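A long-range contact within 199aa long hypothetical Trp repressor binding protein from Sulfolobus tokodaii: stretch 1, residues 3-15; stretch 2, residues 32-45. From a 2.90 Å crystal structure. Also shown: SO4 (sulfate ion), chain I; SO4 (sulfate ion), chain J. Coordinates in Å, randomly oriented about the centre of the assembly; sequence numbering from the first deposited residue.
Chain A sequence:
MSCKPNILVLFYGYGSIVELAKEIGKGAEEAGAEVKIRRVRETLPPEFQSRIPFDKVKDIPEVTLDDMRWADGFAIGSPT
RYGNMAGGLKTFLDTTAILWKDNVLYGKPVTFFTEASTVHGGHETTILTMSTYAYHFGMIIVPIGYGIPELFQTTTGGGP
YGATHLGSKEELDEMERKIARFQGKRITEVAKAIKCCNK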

# COMPACT_ATOMS: atom_id res chain seq x y z
N CYS A 3 33.98 -12.83 -9.45
CA CYS A 3 32.49 -12.77 -9.32
C CYS A 3 31.96 -11.37 -9.63
O CYS A 3 32.41 -10.38 -9.05
CB CYS A 3 32.05 -13.21 -7.92
SG CYS A 3 30.27 -13.48 -7.74
N LYS A 4 31.01 -11.30 -10.56
CA LYS A 4 30.46 -10.04 -11.04
C LYS A 4 28.95 -10.18 -11.27
O LYS A 4 28.52 -11.09 -11.97
CB LYS A 4 31.17 -9.62 -12.33
CG LYS A 4 31.12 -8.14 -12.64
CD LYS A 4 31.72 -7.86 -14.01
CE LYS A 4 31.87 -6.37 -14.27
NZ LYS A 4 32.45 -6.11 -15.62
N PRO A 5 28.14 -9.27 -10.68
CA PRO A 5 26.69 -9.39 -10.77
C PRO A 5 26.10 -8.79 -12.05
O PRO A 5 26.59 -7.77 -12.55
CB PRO A 5 26.20 -8.61 -9.55
CG PRO A 5 27.25 -7.58 -9.31
CD PRO A 5 28.55 -8.11 -9.87
N ASN A 6 25.07 -9.44 -12.58
CA ASN A 6 24.34 -8.94 -13.74
C ASN A 6 23.15 -8.10 -13.32
O ASN A 6 22.29 -8.55 -12.55
CB ASN A 6 23.88 -10.10 -14.63
CG ASN A 6 25.03 -10.88 -15.25
OD1 ASN A 6 24.96 -12.10 -15.36
ND2 ASN A 6 26.08 -10.17 -15.66
N ILE A 7 23.10 -6.87 -13.81
CA ILE A 7 22.03 -5.94 -13.46
C ILE A 7 21.15 -5.66 -14.68
O ILE A 7 21.64 -5.16 -15.70
CB ILE A 7 22.58 -4.62 -12.85
CG1 ILE A 7 23.35 -4.89 -11.55
CG2 ILE A 7 21.46 -3.59 -12.64
CD1 ILE A 7 22.55 -5.62 -10.47
N LEU A 8 19.87 -5.99 -14.56
CA LEU A 8 18.90 -5.69 -15.60
C LEU A 8 18.10 -4.44 -15.24
O LEU A 8 17.45 -4.39 -14.20
CB LEU A 8 17.95 -6.87 -15.82
CG LEU A 8 16.95 -6.77 -16.99
CD1 LEU A 8 17.64 -7.04 -18.32
CD2 LEU A 8 15.80 -7.73 -16.79
N VAL A 9 18.18 -3.43 -16.10
CA VAL A 9 17.37 -2.23 -15.95
C VAL A 9 16.16 -2.36 -16.87
O VAL A 9 16.28 -2.24 -18.10
CB VAL A 9 18.17 -0.94 -16.22
CG1 VAL A 9 17.30 0.29 -16.02
CG2 VAL A 9 19.40 -0.85 -15.31
N LEU A 10 15.01 -2.64 -16.27
CA LEU A 10 13.77 -2.87 -16.99
C LEU A 10 12.84 -1.68 -16.79
O LEU A 10 12.69 -1.19 -15.68
CB LEU A 10 13.12 -4.15 -16.49
CG LEU A 10 11.80 -4.63 -17.10
CD1 LEU A 10 11.96 -4.91 -18.58
CD2 LEU A 10 11.31 -5.87 -16.37
N PHE A 11 12.22 -1.22 -17.88
CA PHE A 11 11.33 -0.06 -17.81
C PHE A 11 10.27 0.00 -18.90
O PHE A 11 10.46 -0.52 -20.00
CB PHE A 11 12.15 1.25 -17.78
CG PHE A 11 12.77 1.61 -19.11
CD1 PHE A 11 14.00 1.09 -19.49
CD2 PHE A 11 12.13 2.50 -19.97
CE1 PHE A 11 14.57 1.43 -20.71
CE2 PHE A 11 12.69 2.85 -21.19
CZ PHE A 11 13.91 2.31 -21.57
N TYR A 12 9.15 0.64 -18.58
CA TYR A 12 8.19 1.08 -19.58
C TYR A 12 8.41 2.58 -19.79
O TYR A 12 8.81 3.28 -18.86
CB TYR A 12 6.75 0.82 -19.11
CG TYR A 12 5.69 1.40 -20.04
CD1 TYR A 12 5.17 0.65 -21.09
CD2 TYR A 12 5.22 2.70 -19.86
CE1 TYR A 12 4.21 1.18 -21.95
CE2 TYR A 12 4.26 3.24 -20.71
CZ TYR A 12 3.76 2.48 -21.75
OH TYR A 12 2.80 3.01 -22.59
N GLY A 13 8.18 3.06 -21.01
CA GLY A 13 8.17 4.50 -21.25
C GLY A 13 8.99 5.02 -22.41
O GLY A 13 9.75 4.29 -23.04
N TYR A 14 8.82 6.32 -22.68
CA TYR A 14 9.40 6.97 -23.85
C TYR A 14 10.01 8.33 -23.52
O TYR A 14 10.68 8.94 -24.37
CB TYR A 14 8.34 7.11 -24.95
CG TYR A 14 7.60 5.83 -25.29
CD1 TYR A 14 8.13 4.93 -26.21
CD2 TYR A 14 6.38 5.52 -24.68
CE1 TYR A 14 7.47 3.74 -26.51
CE2 TYR A 14 5.71 4.34 -24.98
CZ TYR A 14 6.26 3.46 -25.90
OH TYR A 14 5.60 2.29 -26.21
N GLY A 15 9.78 8.81 -22.30
CA GLY A 15 10.20 10.16 -21.90
C GLY A 15 11.37 10.20 -20.94
O GLY A 15 12.43 9.62 -21.20
N GLY A 32 30.58 -1.67 -10.83
CA GLY A 32 31.26 -2.85 -11.34
C GLY A 32 30.34 -4.01 -11.67
O GLY A 32 30.43 -5.09 -11.08
N ALA A 33 29.45 -3.79 -12.64
CA ALA A 33 28.47 -4.79 -13.03
C ALA A 33 28.14 -4.71 -14.51
O ALA A 33 28.22 -3.64 -15.12
CB ALA A 33 27.20 -4.63 -12.20
N GLU A 34 27.77 -5.85 -15.10
CA GLU A 34 27.30 -5.88 -16.48
C GLU A 34 25.85 -5.43 -16.51
O GLU A 34 25.00 -5.96 -15.78
CB GLU A 34 27.45 -7.28 -17.09
CG GLU A 34 28.90 -7.75 -17.27
CD GLU A 34 29.68 -6.90 -18.27
OE1 GLU A 34 29.19 -6.71 -19.41
OE2 GLU A 34 30.78 -6.44 -17.92
N VAL A 35 25.56 -4.43 -17.34
CA VAL A 35 24.23 -3.81 -17.37
C VAL A 35 23.54 -3.97 -18.72
O VAL A 35 24.04 -3.51 -19.75
CB VAL A 35 24.29 -2.31 -16.99
CG1 VAL A 35 22.90 -1.67 -17.08
CG2 VAL A 35 24.87 -2.13 -15.60
N LYS A 36 22.38 -4.63 -18.70
CA LYS A 36 21.48 -4.68 -19.86
C LYS A 36 20.27 -3.79 -19.60
O LYS A 36 19.51 -4.01 -18.65
CB LYS A 36 21.04 -6.12 -20.15
CG LYS A 36 22.07 -6.98 -20.85
CD LYS A 36 21.55 -8.40 -21.05
CE LYS A 36 22.64 -9.35 -21.56
NZ LYS A 36 23.07 -9.07 -22.96
N ILE A 37 20.10 -2.78 -20.44
CA ILE A 37 18.94 -1.90 -20.38
C ILE A 37 17.90 -2.38 -21.40
O ILE A 37 18.17 -2.43 -22.60
CB ILE A 37 19.32 -0.41 -20.65
CG1 ILE A 37 20.22 0.12 -19.53
CG2 ILE A 37 18.06 0.45 -20.78
CD1 ILE A 37 20.93 1.42 -19.86
N ARG A 38 16.73 -2.76 -20.89
CA ARG A 38 15.66 -3.30 -21.73
C ARG A 38 14.34 -2.60 -21.46
O ARG A 38 14.07 -2.18 -20.33
CB ARG A 38 15.49 -4.80 -21.47
CG ARG A 38 16.74 -5.67 -21.62
CD ARG A 38 17.01 -6.06 -23.07
NE ARG A 38 18.05 -5.24 -23.67
CZ ARG A 38 19.31 -5.62 -23.86
NH1 ARG A 38 19.72 -6.82 -23.49
NH2 ARG A 38 20.17 -4.78 -24.42
N ARG A 39 13.51 -2.47 -22.50
CA ARG A 39 12.15 -1.94 -22.36
C ARG A 39 11.10 -3.02 -22.65
O ARG A 39 11.43 -4.08 -23.19
CB ARG A 39 11.95 -0.70 -23.25
CG ARG A 39 12.35 -0.85 -24.72
CD ARG A 39 11.20 -1.35 -25.58
NE ARG A 39 11.52 -1.27 -27.01
CZ ARG A 39 11.09 -0.30 -27.82
NH1 ARG A 39 11.45 -0.32 -29.10
NH2 ARG A 39 10.32 0.67 -27.36
N VAL A 40 9.85 -2.74 -22.29
CA VAL A 40 8.75 -3.69 -22.51
C VAL A 40 7.91 -3.34 -23.73
O VAL A 40 7.92 -2.20 -24.20
CB VAL A 40 7.83 -3.84 -21.26
CG1 VAL A 40 8.55 -4.55 -20.13
CG2 VAL A 40 7.28 -2.49 -20.80
N ARG A 41 7.18 -4.34 -24.23
CA ARG A 41 6.26 -4.20 -25.35
C ARG A 41 5.10 -3.28 -25.00
O ARG A 41 4.64 -3.27 -23.85
CB ARG A 41 5.72 -5.58 -25.72
CG ARG A 41 5.24 -5.74 -27.15
CD ARG A 41 4.36 -6.98 -27.25
NE ARG A 41 4.41 -7.61 -28.57
CZ ARG A 41 5.24 -8.59 -28.91
NH1 ARG A 41 6.11 -9.07 -28.03
NH2 ARG A 41 5.20 -9.10 -30.14
N GLU A 42 4.62 -2.51 -25.97
CA GLU A 42 3.46 -1.65 -25.78
C GLU A 42 2.16 -2.45 -25.86
O GLU A 42 2.00 -3.33 -26.70
CB GLU A 42 3.45 -0.51 -26.81
CG GLU A 42 2.33 0.52 -26.62
CD GLU A 42 2.39 1.22 -25.28
OE1 GLU A 42 1.61 0.85 -24.37
OE2 GLU A 42 3.22 2.14 -25.12
N THR A 43 1.22 -2.13 -24.96
CA THR A 43 -0.06 -2.83 -24.88
C THR A 43 -1.26 -1.93 -25.18
O THR A 43 -2.36 -2.43 -25.41
CB THR A 43 -0.25 -3.51 -23.50
OG1 THR A 43 -0.13 -2.53 -22.46
CG2 THR A 43 0.78 -4.61 -23.29
N LEU A 44 -1.04 -0.62 -25.16
CA LEU A 44 -2.09 0.35 -25.46
C LEU A 44 -2.63 0.14 -26.87
O LEU A 44 -1.86 -0.13 -27.80
CB LEU A 44 -1.57 1.79 -25.31
CG LEU A 44 -1.34 2.39 -23.92
CD1 LEU A 44 -0.59 3.70 -24.04
CD2 LEU A 44 -2.65 2.59 -23.16
N PRO A 45 -3.97 0.25 -27.05
CA PRO A 45 -4.59 0.15 -28.37
C PRO A 45 -4.13 1.27 -29.31
O PRO A 45 -3.78 2.36 -28.84
CB PRO A 45 -6.09 0.28 -28.06
CG PRO A 45 -6.16 0.96 -26.74
CD PRO A 45 -4.97 0.46 -25.99
S SO4 I . 6.31 8.47 -20.93
O1 SO4 I . 6.78 9.65 -21.65
O2 SO4 I . 7.21 8.19 -19.81
O3 SO4 I . 4.96 8.72 -20.43
O4 SO4 I . 6.30 7.32 -21.83
S SO4 J . 23.22 -4.65 -24.62
O1 SO4 J . 24.60 -4.26 -24.88
O2 SO4 J . 22.61 -3.70 -23.70
O3 SO4 J . 22.48 -4.66 -25.88
O4 SO4 J . 23.19 -5.99 -24.03

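Strands 6-11 and 34-39 lie side by side in parallel, their N-to-C directions 17° apart, with Asn6 opposite Glu34 and Phe11 opposite Arg39. Ile7, Val9 and Phe11 each use both N and O, bonding to the residues on either side of their partners in register, as parallel strands do: Ile7 N donates to Glu34 O (2.9 Å), Lys36 N to Ile7 O (3.1 Å), Val9 N to Lys36 O (2.9 Å), Arg38 N to Val9 O (2.9 Å), Phe11 N to Arg38 O (3.2 Å) and Val40 N to Phe11 O (3.2 Å). The ladder begins weakly, Glu34 N reaching Pro5 O at 3.4 Å.

Ile7, Val9 and Phe11 share one face with Val35, Ile37 and Arg39. Beta-branched residues suit these extended backbones, and their methyl groups mesh, Val9 CG2 meeting Val35 CG1 at 4.0 Å. Ile37 CG2 lies at the Phe11 ring edge, 3.6 Å from Phe11 CE1. Arg39 CB covers one face of the Phe11 ring in a CH-pi contact, 4.2 Å from its centroid. On the sheet face that carries Asn6, Leu8 and Leu10, Leu8 CD1 packs on the aliphatic Arg38 CG (3.7 Å).

Polar contacts flank the strands. Lys4, fully extended, carries NZ to Glu34 OE2 in an exposed salt bridge (2.9 Å). Beyond the strands, Glu42 OE2 accepts hydrogen bonds from Tyr12 OH (2.7 Å) and Tyr14 OH (2.6 Å). The contact buries 1044 Å², both sides summed; Ile7, Leu8, Val9, Leu10 and Phe11 are buried, as apolar residues should be, while Lys4 and Glu34 stay exposed.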